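PDB 3BZW: putative lipase from Bacteroides thetaiotaomicron VPI-5482, which probably hydrolyses ester bonds of lipid-like substrates, perhaps as a lysophospholipase, as a member of the GDSL-like family of the SGNH hydrolase superfamily. Local coordinates for residues D141-R144 with G145-I149; V213-F216 with N217-T220; A252-L255 with M256-L260. All coordinates share one frame; numbering follows the deposited sequence.

Contact 1 of 3, residues D141-R144 with G145-I149. With SO4 (sulfate ion), chain L.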
ATOM      1  N   ASP A 141      17.445  21.942 -23.339  1.00  8.74           N
ATOM      2  CA  ASP A 141      16.921  20.748 -23.996  1.00  9.97           C
ATOM      3  C   ASP A 141      15.773  20.109 -23.223  1.00  8.72           C
ATOM      4  O   ASP A 141      14.991  19.354 -23.789  1.00  8.03           O
ATOM      5  CB  ASP A 141      18.017  19.692 -24.179  1.00 14.10           C
ATOM      6  CG  ASP A 141      19.201  20.196 -24.985  1.00 18.50           C
ATOM      7  OD1 ASP A 141      18.994  20.957 -25.952  1.00 19.93           O
ATOM      8  OD2 ASP A 141      20.343  19.810 -24.656  1.00 21.71           O
ATOM      9  N   THR A 142      15.675  20.403 -21.931  1.00  7.05           N
ATOM     10  CA  THR A 142      14.621  19.810 -21.117  1.00  6.55           C
ATOM     11  C   THR A 142      13.854  20.844 -20.303  1.00  6.29           C
ATOM     12  O   THR A 142      14.323  21.963 -20.099  1.00  6.08           O
ATOM     13  CB  THR A 142      15.197  18.764 -20.148  1.00  5.63           C
ATOM     14  OG1 THR A 142      15.945  19.428 -19.125  1.00  5.99           O
ATOM     15  CG2 THR A 142      16.120  17.803 -20.892  1.00  6.76           C
ATOM     16  N   TYR A 143      12.672  20.452 -19.836  1.00  5.31           N
ATOM     17  CA  TYR A 143      11.817  21.336 -19.054  1.00  3.79           C
ATOM     18  C   TYR A 143      12.450  21.665 -17.700  1.00  4.89           C
ATOM     19  O   TYR A 143      12.505  22.829 -17.299  1.00  4.20           O
ATOM     20  CB  TYR A 143      10.456  20.674 -18.851  1.00  2.92           C
ATOM     21  CG  TYR A 143       9.387  21.584 -18.288  1.00  3.95           C
ATOM     22  CD1 TYR A 143       8.984  22.732 -18.976  1.00  2.36           C
ATOM     23  CD2 TYR A 143       8.745  21.276 -17.091  1.00  3.69           C
ATOM     24  CE1 TYR A 143       7.962  23.543 -18.489  1.00  3.84           C
ATOM     25  CE2 TYR A 143       7.725  22.082 -16.593  1.00  2.51           C
ATOM     26  CZ  TYR A 143       7.336  23.209 -17.299  1.00  4.75           C
ATOM     27  OH  TYR A 143       6.300  23.981 -16.833  1.00  4.51           O
ATOM     28  N   ARG A 144      12.921  20.640 -16.996  1.00  2.88           N
ATOM     29  CA  ARG A 144      13.553  20.849 -15.697  1.00  4.99           C
ATOM     30  C   ARG A 144      14.812  21.685 -15.886  1.00  6.18           C
ATOM     31  O   ARG A 144      15.145  22.528 -15.048  1.00  5.06           O
ATOM     32  CB  ARG A 144      13.886  19.504 -15.045  1.00  4.89           C
ATOM     33  CG  ARG A 144      12.668  18.820 -14.428  1.00  5.64           C
ATOM     34  CD  ARG A 144      12.946  17.368 -14.080  1.00  6.42           C
ATOM     35  NE  ARG A 144      11.864  16.787 -13.288  1.00  7.52           N
ATOM     36  CZ  ARG A 144      11.720  15.488 -13.057  1.00  6.96           C
ATOM     37  NH1 ARG A 144      12.585  14.621 -13.562  1.00 10.26           N
ATOM     38  NH2 ARG A 144      10.715  15.052 -12.308  1.00 10.48           N
ATOM     39  N   GLY A 145      15.503  21.453 -16.999  1.00  5.05           N
ATOM     40  CA  GLY A 145      16.708  22.212 -17.287  1.00  5.77           C
ATOM     41  C   GLY A 145      16.372  23.676 -17.500  1.00  5.71           C
ATOM     42  O   GLY A 145      17.096  24.565 -17.050  1.00  5.73           O
ATOM     43  N   ARG A 146      15.264  23.931 -18.192  1.00  5.40           N
ATOM     44  CA  ARG A 146      14.829  25.298 -18.463  1.00  5.68           C
ATOM     45  C   ARG A 146      14.419  26.012 -17.181  1.00  5.28           C
ATOM     46  O   ARG A 146      14.643  27.214 -17.029  1.00  4.54           O
ATOM     47  CB  ARG A 146      13.654  25.292 -19.446  1.00  6.03           C
ATOM     48  CG  ARG A 146      14.023  24.799 -20.832  1.00  6.96           C
ATOM     49  CD  ARG A 146      12.810  24.781 -21.748  1.00  6.51           C
ATOM     50  NE  ARG A 146      13.178  24.419 -23.114  1.00  8.63           N
ATOM     51  CZ  ARG A 146      12.362  24.528 -24.156  1.00 10.40           C
ATOM     52  NH1 ARG A 146      11.130  24.989 -23.985  1.00 10.70           N
ATOM     53  NH2 ARG A 146      12.778  24.181 -25.368  1.00 10.16           N
ATOM     54  N   ILE A 147      13.807  25.273 -16.260  1.00  5.26           N
ATOM     55  CA  ILE A 147      13.392  25.864 -14.997  1.00  5.32           C
ATOM     56  C   ILE A 147      14.638  26.210 -14.179  1.00  6.37           C
ATOM     57  O   ILE A 147      14.695  27.263 -13.541  1.00  4.46           O
ATOM     58  CB  ILE A 147      12.469  24.904 -14.205  1.00  5.30           C
ATOM     59  CG1 ILE A 147      11.132  24.760 -14.942  1.00  5.07           C
ATOM     60  CG2 ILE A 147      12.227  25.442 -12.799  1.00  5.83           C
ATOM     61  CD1 ILE A 147      10.185  23.729 -14.336  1.00  4.43           C
ATOM     62  N   ASN A 148      15.637  25.331 -14.207  1.00  5.96           N
ATOM     63  CA  ASN A 148      16.875  25.585 -13.475  1.00  5.55           C
ATOM     64  C   ASN A 148      17.525  26.865 -13.995  1.00  5.26           C
ATOM     65  O   ASN A 148      17.930  27.728 -13.215  1.00  5.08           O
ATOM     66  CB  ASN A 148      17.862  24.421 -13.633  1.00  5.18           C
ATOM     67  CG  ASN A 148      17.460  23.195 -12.832  1.00  5.92           C
ATOM     68  OD1 ASN A 148      16.706  23.286 -11.861  1.00  5.33           O
ATOM     69  ND2 ASN A 148      17.986  22.040 -13.224  1.00  5.93           N
ATOM     70  N   ILE A 149      17.626  26.978 -15.317  1.00  4.74           N
ATOM     71  CA  ILE A 149      18.220  28.157 -15.948  1.00  5.38           C
ATOM     72  C   ILE A 149      17.380  29.405 -15.659  1.00  6.19           C
ATOM     73  O   ILE A 149      17.915  30.466 -15.317  1.00  4.85           O
ATOM     74  CB  ILE A 149      18.312  27.984 -17.483  1.00  6.98           C
ATOM     75  CG1 ILE A 149      19.324  26.889 -17.828  1.00  7.59           C
ATOM     76  CG2 ILE A 149      18.690  29.314 -18.134  1.00  7.15           C
ATOM     77  CD1 ILE A 149      19.329  26.481 -19.298  1.00 10.23           C
TER
HETATM   78  S   SO4 L 303      11.234  11.562 -11.659  1.00 41.01           S
HETATM   79  O1  SO4 L 303      10.369  10.363 -11.609  1.00 39.36           O
HETATM   80  O2  SO4 L 303      10.511  12.698 -11.052  1.00 39.41           O
HETATM   81  O3  SO4 L 303      12.474  11.316 -10.895  1.00 39.27           O
HETATM   82  O4  SO4 L 303      11.571  11.876 -13.061  1.00 39.23           O
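Thr142 sits at the N-cap of helix 143-157 and turns its hydroxyl onto the first turn: Thr142 OG1 accepts from Gly145 N at 3.0 Å. A chi1 of 71° folds the hydroxyl back over the residue's own backbone, within range of that amide. Thr142 O accepts from Arg146 N at 2.9 Å, and the Arg146 side chain runs past the same oxygen. Arg146 CB lies 3.5 Å from Thr142 O and Tyr143 O, CG 2.9 Å and CD 3.6 Å from Thr142 O. NE of this extended chain bonds Gln140 O, and NH1 forms a salt bridge with Asp100 OD1 and a hydrogen bond with Gln70 OE1. A straight chain carries the Arg144 guanidinium to a sulfate, probably from the crystallisation liquor, lying at its edge in plane. Arg144 NH1 donates to sulfate O4 (3.0 Å) and NH2 to sulfate O2 (2.7 Å), a two-pronged grip; NH1 also reaches Gly108 O, while Thr130 of the second subunit holds the sulfate as well. One turn apart, Ile147 CD1 lies over a face of the Tyr143 ring, 4.1 Å from its centroid, a CH-pi contact beside helix 195-210, where Tyr143 OH bonds Tyr198 O. The Thr142 cap and the first i to i+4 backbone bonds are characteristic of a threonine-capped helix start, here entered after strands 111-122 and 127-136.

Contact 2 of 3, residues V213-F216 with N217-T220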
ATOM      1  N   VAL A 213       5.368  29.335  -4.875  1.00  4.78           N
ATOM      2  CA  VAL A 213       4.606  28.908  -6.037  1.00  5.75           C
ATOM      3  C   VAL A 213       3.126  28.948  -5.691  1.00  6.21           C
ATOM      4  O   VAL A 213       2.721  28.441  -4.651  1.00  8.16           O
ATOM      5  CB  VAL A 213       4.967  27.461  -6.455  1.00  7.61           C
ATOM      6  CG1 VAL A 213       4.093  27.022  -7.638  1.00  4.85           C
ATOM      7  CG2 VAL A 213       6.444  27.371  -6.817  1.00  6.68           C
ATOM      8  N   ILE A 214       2.334  29.580  -6.550  1.00  5.27           N
ATOM      9  CA  ILE A 214       0.892  29.635  -6.366  1.00  6.61           C
ATOM     10  C   ILE A 214       0.364  28.596  -7.356  1.00  6.83           C
ATOM     11  O   ILE A 214       0.584  28.710  -8.561  1.00  5.14           O
ATOM     12  CB  ILE A 214       0.328  31.037  -6.699  1.00  8.95           C
ATOM     13  CG1 ILE A 214       0.806  32.041  -5.644  1.00  9.67           C
ATOM     14  CG2 ILE A 214      -1.200  31.000  -6.744  1.00  8.31           C
ATOM     15  CD1 ILE A 214       0.291  33.445  -5.852  1.00 12.89           C
ATOM     16  N   ASP A 215      -0.304  27.569  -6.839  1.00  5.12           N
ATOM     17  CA  ASP A 215      -0.816  26.497  -7.685  1.00  5.78           C
ATOM     18  C   ASP A 215      -2.084  26.920  -8.417  1.00  6.17           C
ATOM     19  O   ASP A 215      -3.180  26.424  -8.143  1.00  4.50           O
ATOM     20  CB  ASP A 215      -1.072  25.248  -6.837  1.00  6.49           C
ATOM     21  CG  ASP A 215      -1.244  23.993  -7.680  1.00  7.97           C
ATOM     22  OD1 ASP A 215      -1.038  24.059  -8.912  1.00  6.47           O
ATOM     23  OD2 ASP A 215      -1.579  22.937  -7.108  1.00  7.96           O
ATOM     24  N   PHE A 216      -1.901  27.842  -9.356  1.00  5.24           N
ATOM     25  CA  PHE A 216      -2.967  28.401 -10.175  1.00  6.45           C
ATOM     26  C   PHE A 216      -3.802  27.305 -10.837  1.00  5.17           C
ATOM     27  O   PHE A 216      -5.024  27.429 -10.961  1.00  4.16           O
ATOM     28  CB  PHE A 216      -2.344  29.309 -11.239  1.00  6.68           C
ATOM     29  CG  PHE A 216      -3.027  30.640 -11.385  1.00  8.96           C
ATOM     30  CD1 PHE A 216      -3.458  31.347 -10.265  1.00  8.96           C
ATOM     31  CD2 PHE A 216      -3.205  31.208 -12.644  1.00  9.57           C
ATOM     32  CE1 PHE A 216      -4.051  32.596 -10.393  1.00  9.40           C
ATOM     33  CE2 PHE A 216      -3.800  32.461 -12.784  1.00  9.91           C
ATOM     34  CZ  PHE A 216      -4.223  33.156 -11.656  1.00 10.20           C
ATOM     35  N   ASN A 217      -3.128  26.239 -11.257  1.00  5.10           N
ATOM     36  CA  ASN A 217      -3.774  25.101 -11.904  1.00  3.31           C
ATOM     37  C   ASN A 217      -4.975  24.625 -11.093  1.00  4.31           C
ATOM     38  O   ASN A 217      -6.011  24.257 -11.653  1.00  4.52           O
ATOM     39  CB  ASN A 217      -2.763  23.965 -12.059  1.00  4.18           C
ATOM     40  CG  ASN A 217      -3.349  22.746 -12.745  1.00  5.30           C
ATOM     41  OD1 ASN A 217      -3.807  21.811 -12.088  1.00  5.24           O
ATOM     42  ND2 ASN A 217      -3.343  22.753 -14.076  1.00  1.94           N
ATOM     43  N   ALA A 218      -4.842  24.643  -9.772  1.00  2.43           N
ATOM     44  CA  ALA A 218      -5.935  24.209  -8.914  1.00  4.11           C
ATOM     45  C   ALA A 218      -6.804  25.345  -8.363  1.00  4.31           C
ATOM     46  O   ALA A 218      -8.024  25.297  -8.483  1.00  3.75           O
ATOM     47  CB  ALA A 218      -5.389  23.377  -7.755  1.00  4.15           C
ATOM     48  N   VAL A 219      -6.183  26.364  -7.771  1.00  5.40           N
ATOM     49  CA  VAL A 219      -6.953  27.446  -7.154  1.00  4.35           C
ATOM     50  C   VAL A 219      -7.875  28.298  -8.019  1.00  4.08           C
ATOM     51  O   VAL A 219      -8.842  28.863  -7.501  1.00  4.42           O
ATOM     52  CB  VAL A 219      -6.047  28.379  -6.316  1.00  6.03           C
ATOM     53  CG1 VAL A 219      -5.402  27.577  -5.187  1.00  7.93           C
ATOM     54  CG2 VAL A 219      -4.985  29.029  -7.192  1.00  4.40           C
ATOM     55  N   THR A 220      -7.608  28.398  -9.319  1.00  3.14           N
ATOM     56  CA  THR A 220      -8.490  29.183 -10.189  1.00  4.32           C
ATOM     57  C   THR A 220      -9.832  28.458 -10.310  1.00  4.04           C
ATOM     58  O   THR A 220     -10.870  29.077 -10.560  1.00  2.25           O
ATOM     59  CB  THR A 220      -7.912  29.354 -11.615  1.00  5.11           C
ATOM     60  OG1 THR A 220      -7.740  28.068 -12.221  1.00  5.49           O
ATOM     61  CG2 THR A 220      -6.573  30.073 -11.568  1.00  4.82           C
TER
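The Phe216 ring carries Thr220 CG2 on one face, 3.4 Å above the plane and over its centre, a CH-pi contact; Val219 CG2 comes in obliquely at 4.1 Å from Phe216 CD1, and Phe95 meets the ring edge-to-face. This is the turn of helix 216-219 that follows strand 213-214, an edge strand of the parallel sheet within this chain of SGNH-hydrolase fold. Asp215, centre of an inverse gamma turn, occupies the N-cap position, yet its carboxylate makes no capping bond. With CG anti to the backbone N (chi1 -165°), the carboxylate is directed instead to Lys203, in a salt bridge through OD2, and to Thr167 through OD1; it also runs alongside Asn217, whose CB is 3.6 Å from Asp215 OD1. The backbone of Asp215 starts the helix, since its O accepts from two amides. Val219 N lies in the carbonyl plane with a nearly straight N-H approach of 167°, whereas Ala218 N, 2.9 Å from Asp215 O, stands above the plane. One residue further on, Phe216 O accepts from Thr220 N at 3.2 Å, and the methyl that covers the ring, Thr220 CG2, lies 3.1 Å from the same oxygen.

Contact 3 of 3, residues A252-L255 with M256-L260; sequences ARTL and MYQLL
Met256 N donates to Ala252 O at 2.8 Å, the shortest polar bond of this helical turn, and Gln258 N to Thr254 O and Leu259 N to Leu255 O continue the same i to i+4 pattern. On one side of the helix the Arg253 guanidinium meets Met256 over one face and Tyr257 at its edge. The selenium of Met256, a selenomethionine, sits 3.7 Å above the plane and over its centre. Arg253 NH2 donates to Tyr257 OH at 3.2 Å, with the oxygen 24° out of the guanidinium plane. A bend at chi2 (72°) brings the arginine alongside the tyrosine, and Tyr257 CE2 lies 3.6 Å from Arg253 NE; Trp56 adds a cation-pi contact. Cutting Arg253 back to an alanine is likely to leave Tyr257 OH without this donor, Trp56 without its cationic partner and a gap beside the Met256 selenium. On the side facing strand 213-214, Leu255 CG meets Leu259 CD1 at 3.8 Å, and both leucines pack on Ile214. Gln258 NE2 bonds Ala261 O of the third subunit. Such contacts are those of the C-terminal helix 245-258 of the alpha/beta fold, packed on strand 213-214 and helix 49-57 and facing the third subunit.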
ATOM      1  N   ALA A 252      -7.617  36.790 -12.122  1.00  5.73           N
ATOM      2  CA  ALA A 252      -7.146  37.980 -11.417  1.00  5.86           C
ATOM      3  C   ALA A 252      -7.680  38.048  -9.994  1.00  5.48           C
ATOM      4  O   ALA A 252      -6.939  38.347  -9.052  1.00  6.55           O
ATOM      5  CB  ALA A 252      -7.548  39.240 -12.191  1.00  5.81           C
ATOM      6  N   ARG A 253      -8.967  37.762  -9.828  1.00  6.13           N
ATOM      7  CA  ARG A 253      -9.561  37.808  -8.499  1.00  7.03           C
ATOM      8  C   ARG A 253      -8.939  36.730  -7.610  1.00  6.49           C
ATOM      9  O   ARG A 253      -8.748  36.929  -6.407  1.00  5.15           O
ATOM     10  CB  ARG A 253     -11.074  37.606  -8.587  1.00  9.04           C
ATOM     11  CG  ARG A 253     -11.817  38.206  -7.414  1.00 13.75           C
ATOM     12  CD  ARG A 253     -11.825  39.721  -7.503  1.00 15.00           C
ATOM     13  NE  ARG A 253     -12.089  40.324  -6.202  1.00 18.88           N
ATOM     14  CZ  ARG A 253     -12.200  41.631  -5.994  1.00 20.47           C
ATOM     15  NH1 ARG A 253     -12.078  42.481  -7.009  1.00 18.40           N
ATOM     16  NH2 ARG A 253     -12.423  42.090  -4.768  1.00 19.06           N
ATOM     17  N   THR A 254      -8.628  35.585  -8.209  1.00  5.54           N
ATOM     18  CA  THR A 254      -8.010  34.488  -7.469  1.00  5.50           C
ATOM     19  C   THR A 254      -6.630  34.953  -7.028  1.00  5.53           C
ATOM     20  O   THR A 254      -6.254  34.834  -5.863  1.00  6.46           O
ATOM     21  CB  THR A 254      -7.854  33.237  -8.363  1.00  6.03           C
ATOM     22  OG1 THR A 254      -9.151  32.745  -8.721  1.00  5.28           O
ATOM     23  CG2 THR A 254      -7.084  32.139  -7.635  1.00  5.50           C
ATOM     24  N   LEU A 255      -5.890  35.501  -7.979  1.00  5.94           N
ATOM     25  CA  LEU A 255      -4.541  35.992  -7.737  1.00  7.15           C
ATOM     26  C   LEU A 255      -4.540  37.060  -6.644  1.00  6.55           C
ATOM     27  O   LEU A 255      -3.656  37.087  -5.785  1.00  7.29           O
ATOM     28  CB  LEU A 255      -3.983  36.556  -9.047  1.00  8.02           C
ATOM     29  CG  LEU A 255      -2.477  36.682  -9.248  1.00 10.32           C
ATOM     30  CD1 LEU A 255      -1.770  35.415  -8.787  1.00  8.95           C
ATOM     31  CD2 LEU A 255      -2.210  36.948 -10.730  1.00  9.61           C
HETATM   32  N   MSE A 256      -5.541  37.932  -6.670  1.00  7.17           N
HETATM   33  CA  MSE A 256      -5.634  38.993  -5.682  1.00  9.22           C
HETATM   34  C   MSE A 256      -5.590  38.465  -4.252  1.00  8.80           C
HETATM   35  O   MSE A 256      -4.841  38.972  -3.419  1.00  7.62           O
HETATM   36  CB  MSE A 256      -6.914  39.803  -5.881  1.00 12.64           C
HETATM   37  CG  MSE A 256      -7.012  41.004  -4.961  1.00 18.64           C
HETATM   38 SE   MSE A 256      -8.571  42.097  -5.334  1.00 29.06          SE
HETATM   39  CE  MSE A 256      -9.234  42.274  -3.537  1.00 26.59           C
ATOM     40  N   TYR A 257      -6.382  37.440  -3.965  1.00  5.99           N
ATOM     41  CA  TYR A 257      -6.408  36.889  -2.615  1.00  7.50           C
ATOM     42  C   TYR A 257      -5.292  35.897  -2.308  1.00  6.97           C
ATOM     43  O   TYR A 257      -4.911  35.731  -1.152  1.00  7.83           O
ATOM     44  CB  TYR A 257      -7.784  36.287  -2.339  1.00  7.65           C
ATOM     45  CG  TYR A 257      -8.828  37.372  -2.252  1.00  8.66           C
ATOM     46  CD1 TYR A 257      -8.948  38.154  -1.104  1.00  7.73           C
ATOM     47  CD2 TYR A 257      -9.626  37.687  -3.352  1.00  8.66           C
ATOM     48  CE1 TYR A 257      -9.833  39.228  -1.056  1.00 10.81           C
ATOM     49  CE2 TYR A 257     -10.508  38.759  -3.314  1.00 11.14           C
ATOM     50  CZ  TYR A 257     -10.606  39.525  -2.168  1.00  9.39           C
ATOM     51  OH  TYR A 257     -11.463  40.595  -2.138  1.00 13.09           O
ATOM     52  N   GLN A 258      -4.766  35.247  -3.339  1.00  6.42           N
ATOM     53  CA  GLN A 258      -3.670  34.301  -3.152  1.00  6.81           C
ATOM     54  C   GLN A 258      -2.377  35.062  -2.839  1.00  7.44           C
ATOM     55  O   GLN A 258      -1.528  34.580  -2.089  1.00  7.69           O
ATOM     56  CB  GLN A 258      -3.475  33.458  -4.415  1.00  6.53           C
ATOM     57  CG  GLN A 258      -4.557  32.417  -4.657  1.00  7.65           C
ATOM     58  CD  GLN A 258      -4.421  31.204  -3.749  1.00 10.24           C
ATOM     59  OE1 GLN A 258      -3.408  30.502  -3.783  1.00  8.28           O
ATOM     60  NE2 GLN A 258      -5.442  30.951  -2.936  1.00 11.08           N
ATOM     61  N   LEU A 259      -2.234  36.251  -3.422  1.00  6.31           N
ATOM     62  CA  LEU A 259      -1.047  37.080  -3.214  1.00  6.81           C
ATOM     63  C   LEU A 259      -1.042  37.788  -1.862  1.00  7.74           C
ATOM     64  O   LEU A 259      -0.033  38.368  -1.452  1.00  7.10           O
ATOM     65  CB  LEU A 259      -0.935  38.121  -4.331  1.00  8.58           C
ATOM     66  CG  LEU A 259      -0.545  37.599  -5.718  1.00  8.31           C
ATOM     67  CD1 LEU A 259      -0.548  38.744  -6.716  1.00  9.60           C
ATOM     68  CD2 LEU A 259       0.831  36.957  -5.655  1.00 11.19           C
ATOM     69  N   LEU A 260      -2.179  37.744  -1.179  1.00  8.27           N
ATOM     70  CA  LEU A 260      -2.321  38.369   0.131  1.00 10.69           C
ATOM     71  C   LEU A 260      -1.349  37.730   1.121  1.00  9.16           C
ATOM     72  O   LEU A 260      -0.963  38.341   2.118  1.00  9.07           O
ATOM     73  CB  LEU A 260      -3.754  38.176   0.636  1.00 13.51           C
ATOM     74  CG  LEU A 260      -4.516  39.377   1.193  1.00 16.68           C
ATOM     75  CD1 LEU A 260      -5.850  38.896   1.745  1.00 17.20           C
ATOM     76  CD2 LEU A 260      -3.703  40.057   2.286  1.00 17.86           C
TER

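In the fold
From the N terminus the chain first builds parallel strands 28-33, 60-63 and 91-95, then the antiparallel pair 111-122 and 127-136. Contact 1 follows, packing the start of helix 143-157 on helix 195-210. Strand 162-166 and helix 195-210 lead on to contact 2, at the step from strand 213-214 into helix 216-219, and contact 3 lies near the end of helix 245-258. Each is a local turn, so none closes a long loop, and the three run in series without nesting or crossing. Contacts 2 and 3 touch, Ile214 CD1 lying 3.6 Å from Leu259 CD2, and both meet the third subunit. Contact 1 lies across the chain's centre from them, its centre about 21 Å from that of contact 2.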